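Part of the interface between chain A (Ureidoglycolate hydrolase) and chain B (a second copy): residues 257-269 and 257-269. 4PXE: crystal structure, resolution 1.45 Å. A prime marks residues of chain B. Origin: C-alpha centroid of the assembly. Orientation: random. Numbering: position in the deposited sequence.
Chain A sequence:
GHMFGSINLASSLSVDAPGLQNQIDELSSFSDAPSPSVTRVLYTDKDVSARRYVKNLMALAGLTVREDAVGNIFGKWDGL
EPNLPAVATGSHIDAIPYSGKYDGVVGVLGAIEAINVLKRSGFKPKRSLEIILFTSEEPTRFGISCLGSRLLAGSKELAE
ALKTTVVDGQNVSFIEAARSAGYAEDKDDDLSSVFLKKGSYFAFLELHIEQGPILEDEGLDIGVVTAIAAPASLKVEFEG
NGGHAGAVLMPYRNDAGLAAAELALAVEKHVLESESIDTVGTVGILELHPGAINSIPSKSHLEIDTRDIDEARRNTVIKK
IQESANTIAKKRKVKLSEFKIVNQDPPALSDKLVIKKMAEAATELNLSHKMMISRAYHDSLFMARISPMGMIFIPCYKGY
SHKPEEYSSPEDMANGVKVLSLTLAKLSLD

Chain A, residues 257-269: GLAAAELALAVEK
Chain B, residues 257-269: GLAAAELALAVEK

Two copies of the same helix, residues 257-269 of each chain, pack across a near-twofold contact. Both are regular α-helices, with phi/psi close to -65/-40 throughout and i to i+4 backbone hydrogen bonds of about 2.9 to 3.1 Å from N to O; the bonds from Glu268 N to Ala264 O (3.4 Å) and Glu268′ N to Ala264′ O (3.3 Å) are weak. Their axes approach to 8.8 Å and run at 132° to one another, nearer antiparallel than parallel. The register centres on Ala261, whose CA lies 4.5 Å from CA of Ala261′, while Leu258 CA and Leu265′ CA, like their symmetry mates, are 6.6 Å apart.

Alanine suits this crossing because its methyl, pointing toward the partner, fills the narrow gap: Ala261 CB meets Ala261′ CB at 3.8 Å. The leucines then supply most of the 547 Å² buried between the stretches. Leu265 (chi1 -71°, m; chi2 158°, t) leaves its backbone sideways, yet its end reaches across as a knob among Leu258′, Ala261′, Glu262′ and Leu265′. Leu265 CD1 lies 3.7 Å from Leu265′ CD1, and Leu265 CD2 is 3.8 Å from Glu262′ CG, so even the glutamate contributes an aliphatic surface. Leu265′ returns the arrangement.

Leu258 (chi1 -66°, m; chi2 -178°, t) also starts sideways and bends in. Leu258 CD2 packs 3.9 Å from Ala264′ CB and 4.0 Å from Leu265′ CD2; the small Ala264′ leaves room for this methyl, and Leu258 CD2 is also 3.6 Å from Ala264′ O. Leu258 CD1 touches Glu268′ CD at 3.7 Å, and Leu258′ repeats these contacts on chain A.

No hydrogen bond links the stretches; apolar packing dominates. The carboxylate oxygens of Glu262 and Glu268 are hydrogen-bonded elsewhere in the structure; Glu262 meets Leu265′ through CG, whereas Glu268 meets Leu258′ through its carboxylate carbon CD.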

# COMPACT_ATOMS: atom_id res chain seq x y z
N GLY A 257 -4.10 -8.01 9.95
CA GLY A 257 -5.03 -7.26 9.13
C GLY A 257 -6.39 -7.17 9.79
O GLY A 257 -7.04 -6.12 9.75
N LEU A 258 -6.82 -8.26 10.41
CA LEU A 258 -8.11 -8.26 11.10
C LEU A 258 -8.05 -7.40 12.36
O LEU A 258 -9.04 -6.73 12.68
CB LEU A 258 -8.58 -9.68 11.38
CG LEU A 258 -8.90 -10.46 10.11
CD1 LEU A 258 -9.40 -11.85 10.45
CD2 LEU A 258 -9.94 -9.71 9.25
N ALA A 259 -6.91 -7.38 13.05
CA ALA A 259 -6.74 -6.45 14.16
C ALA A 259 -6.90 -5.01 13.69
O ALA A 259 -7.55 -4.20 14.35
CB ALA A 259 -5.38 -6.64 14.83
N ALA A 260 -6.32 -4.70 12.53
CA ALA A 260 -6.40 -3.35 11.98
C ALA A 260 -7.82 -3.01 11.60
O ALA A 260 -8.29 -1.89 11.86
CB ALA A 260 -5.47 -3.22 10.78
N ALA A 261 -8.53 -3.96 11.00
CA ALA A 261 -9.93 -3.75 10.61
C ALA A 261 -10.78 -3.44 11.84
O ALA A 261 -11.61 -2.51 11.83
CB ALA A 261 -10.46 -4.96 9.87
N GLU A 262 -10.56 -4.20 12.90
CA GLU A 262 -11.30 -3.99 14.14
C GLU A 262 -10.98 -2.64 14.76
O GLU A 262 -11.88 -1.98 15.29
CB GLU A 262 -11.03 -5.13 15.13
CG GLU A 262 -11.65 -6.42 14.66
CD GLU A 262 -11.27 -7.64 15.47
OE1 GLU A 262 -10.12 -7.71 15.96
OE2 GLU A 262 -12.12 -8.54 15.59
N LEU A 263 -9.71 -2.22 14.69
CA LEU A 263 -9.35 -0.92 15.26
C LEU A 263 -9.98 0.21 14.47
O LEU A 263 -10.46 1.17 15.06
CB LEU A 263 -7.84 -0.74 15.38
CG LEU A 263 -7.40 0.53 16.14
CD1 LEU A 263 -7.99 0.61 17.56
CD2 LEU A 263 -5.89 0.67 16.17
N ALA A 264 -10.01 0.10 13.14
CA ALA A 264 -10.62 1.16 12.33
C ALA A 264 -12.09 1.32 12.69
O ALA A 264 -12.59 2.45 12.77
CB ALA A 264 -10.46 0.85 10.85
N LEU A 265 -12.79 0.20 12.89
CA LEU A 265 -14.20 0.25 13.27
C LEU A 265 -14.37 0.79 14.69
O LEU A 265 -15.36 1.48 14.99
CB LEU A 265 -14.86 -1.12 13.09
CG LEU A 265 -15.01 -1.48 11.61
CD1 LEU A 265 -15.14 -2.98 11.39
CD2 LEU A 265 -16.20 -0.75 11.00
N ALA A 266 -13.40 0.53 15.56
CA ALA A 266 -13.45 1.08 16.92
C ALA A 266 -13.28 2.60 16.92
O ALA A 266 -13.91 3.30 17.71
CB ALA A 266 -12.41 0.42 17.85
N VAL A 267 -12.41 3.11 16.04
CA VAL A 267 -12.24 4.55 15.91
C VAL A 267 -13.59 5.20 15.61
O VAL A 267 -13.99 6.14 16.30
CB VAL A 267 -11.22 4.91 14.80
CG1 VAL A 267 -11.27 6.40 14.49
CG2 VAL A 267 -9.81 4.49 15.20
N GLU A 268 -14.30 4.68 14.61
CA GLU A 268 -15.62 5.20 14.28
C GLU A 268 -16.57 5.15 15.47
O GLU A 268 -17.25 6.14 15.77
CB GLU A 268 -16.22 4.43 13.10
CG GLU A 268 -17.65 4.86 12.79
CD GLU A 268 -18.34 3.99 11.76
OE1 GLU A 268 -18.18 2.75 11.79
OE2 GLU A 268 -19.06 4.55 10.90
N LYS A 269 -16.60 4.01 16.15
CA LYS A 269 -17.44 3.83 17.33
C LYS A 269 -17.18 4.88 18.40
O LYS A 269 -18.12 5.51 18.92
CB LYS A 269 -17.24 2.43 17.91
CG LYS A 269 -18.08 2.14 19.15
CD LYS A 269 -17.86 0.72 19.67
CE LYS A 269 -16.44 0.51 20.15
NZ LYS A 269 -16.16 -0.94 20.46
N GLY B 257 -12.98 2.67 3.25
CA GLY B 257 -12.09 1.90 4.11
C GLY B 257 -12.86 1.10 5.16
O GLY B 257 -12.52 -0.05 5.44
N LEU B 258 -13.88 1.71 5.75
CA LEU B 258 -14.70 0.98 6.72
C LEU B 258 -15.50 -0.15 6.06
O LEU B 258 -15.68 -1.21 6.66
CB LEU B 258 -15.60 1.94 7.51
CG LEU B 258 -14.79 2.89 8.40
CD1 LEU B 258 -15.70 3.84 9.17
CD2 LEU B 258 -13.86 2.14 9.37
N ALA B 259 -15.97 0.06 4.83
CA ALA B 259 -16.60 -1.02 4.07
C ALA B 259 -15.62 -2.19 3.90
O ALA B 259 -16.00 -3.34 4.10
CB ALA B 259 -17.08 -0.53 2.70
N ALA B 260 -14.37 -1.87 3.57
CA ALA B 260 -13.35 -2.91 3.40
C ALA B 260 -13.08 -3.63 4.71
O ALA B 260 -13.00 -4.85 4.74
CB ALA B 260 -12.07 -2.32 2.83
N ALA B 261 -12.98 -2.88 5.81
CA ALA B 261 -12.76 -3.48 7.13
C ALA B 261 -13.88 -4.45 7.47
O ALA B 261 -13.64 -5.59 7.94
CB ALA B 261 -12.64 -2.40 8.20
N GLU B 262 -15.12 -4.04 7.22
CA GLU B 262 -16.27 -4.89 7.48
C GLU B 262 -16.26 -6.13 6.60
O GLU B 262 -16.61 -7.23 7.06
CB GLU B 262 -17.57 -4.09 7.32
CG GLU B 262 -17.75 -3.07 8.44
CD GLU B 262 -18.90 -2.10 8.24
OE1 GLU B 262 -19.23 -1.77 7.08
OE2 GLU B 262 -19.46 -1.67 9.27
N LEU B 263 -15.86 -5.99 5.34
CA LEU B 263 -15.84 -7.15 4.46
C LEU B 263 -14.76 -8.14 4.91
O LEU B 263 -14.98 -9.35 4.87
CB LEU B 263 -15.65 -6.78 2.99
CG LEU B 263 -15.75 -7.96 2.01
CD1 LEU B 263 -17.09 -8.66 2.14
CD2 LEU B 263 -15.54 -7.47 0.59
N ALA B 264 -13.60 -7.63 5.33
CA ALA B 264 -12.52 -8.51 5.79
C ALA B 264 -12.98 -9.34 6.99
O ALA B 264 -12.72 -10.56 7.05
CB ALA B 264 -11.28 -7.72 6.13
N LEU B 265 -13.69 -8.71 7.92
CA LEU B 265 -14.24 -9.44 9.06
C LEU B 265 -15.35 -10.41 8.64
O LEU B 265 -15.51 -11.48 9.24
CB LEU B 265 -14.71 -8.45 10.13
CG LEU B 265 -13.53 -7.73 10.79
CD1 LEU B 265 -14.01 -6.45 11.47
CD2 LEU B 265 -12.83 -8.63 11.81
N ALA B 266 -16.10 -10.05 7.61
CA ALA B 266 -17.15 -10.95 7.11
C ALA B 266 -16.54 -12.21 6.48
O ALA B 266 -17.09 -13.31 6.64
CB ALA B 266 -18.07 -10.24 6.12
N VAL B 267 -15.41 -12.05 5.79
CA VAL B 267 -14.70 -13.21 5.24
C VAL B 267 -14.36 -14.21 6.35
O VAL B 267 -14.64 -15.41 6.23
CB VAL B 267 -13.40 -12.78 4.50
CG1 VAL B 267 -12.55 -14.01 4.16
CG2 VAL B 267 -13.74 -12.00 3.24
N GLU B 268 -13.76 -13.71 7.43
CA GLU B 268 -13.44 -14.57 8.57
C GLU B 268 -14.70 -15.26 9.10
O GLU B 268 -14.70 -16.48 9.33
CB GLU B 268 -12.78 -13.77 9.69
CG GLU B 268 -12.45 -14.63 10.90
CD GLU B 268 -12.01 -13.83 12.12
OE1 GLU B 268 -12.53 -12.71 12.34
OE2 GLU B 268 -11.14 -14.32 12.85
N LYS B 269 -15.77 -14.49 9.28
CA LYS B 269 -17.03 -15.01 9.81
C LYS B 269 -17.57 -16.15 8.96
O LYS B 269 -17.95 -17.19 9.49
CB LYS B 269 -18.07 -13.89 9.91
CG LYS B 269 -19.44 -14.37 10.39
CD LYS B 269 -20.42 -13.20 10.54
CE LYS B 269 -20.83 -12.65 9.18
NZ LYS B 269 -21.59 -11.37 9.32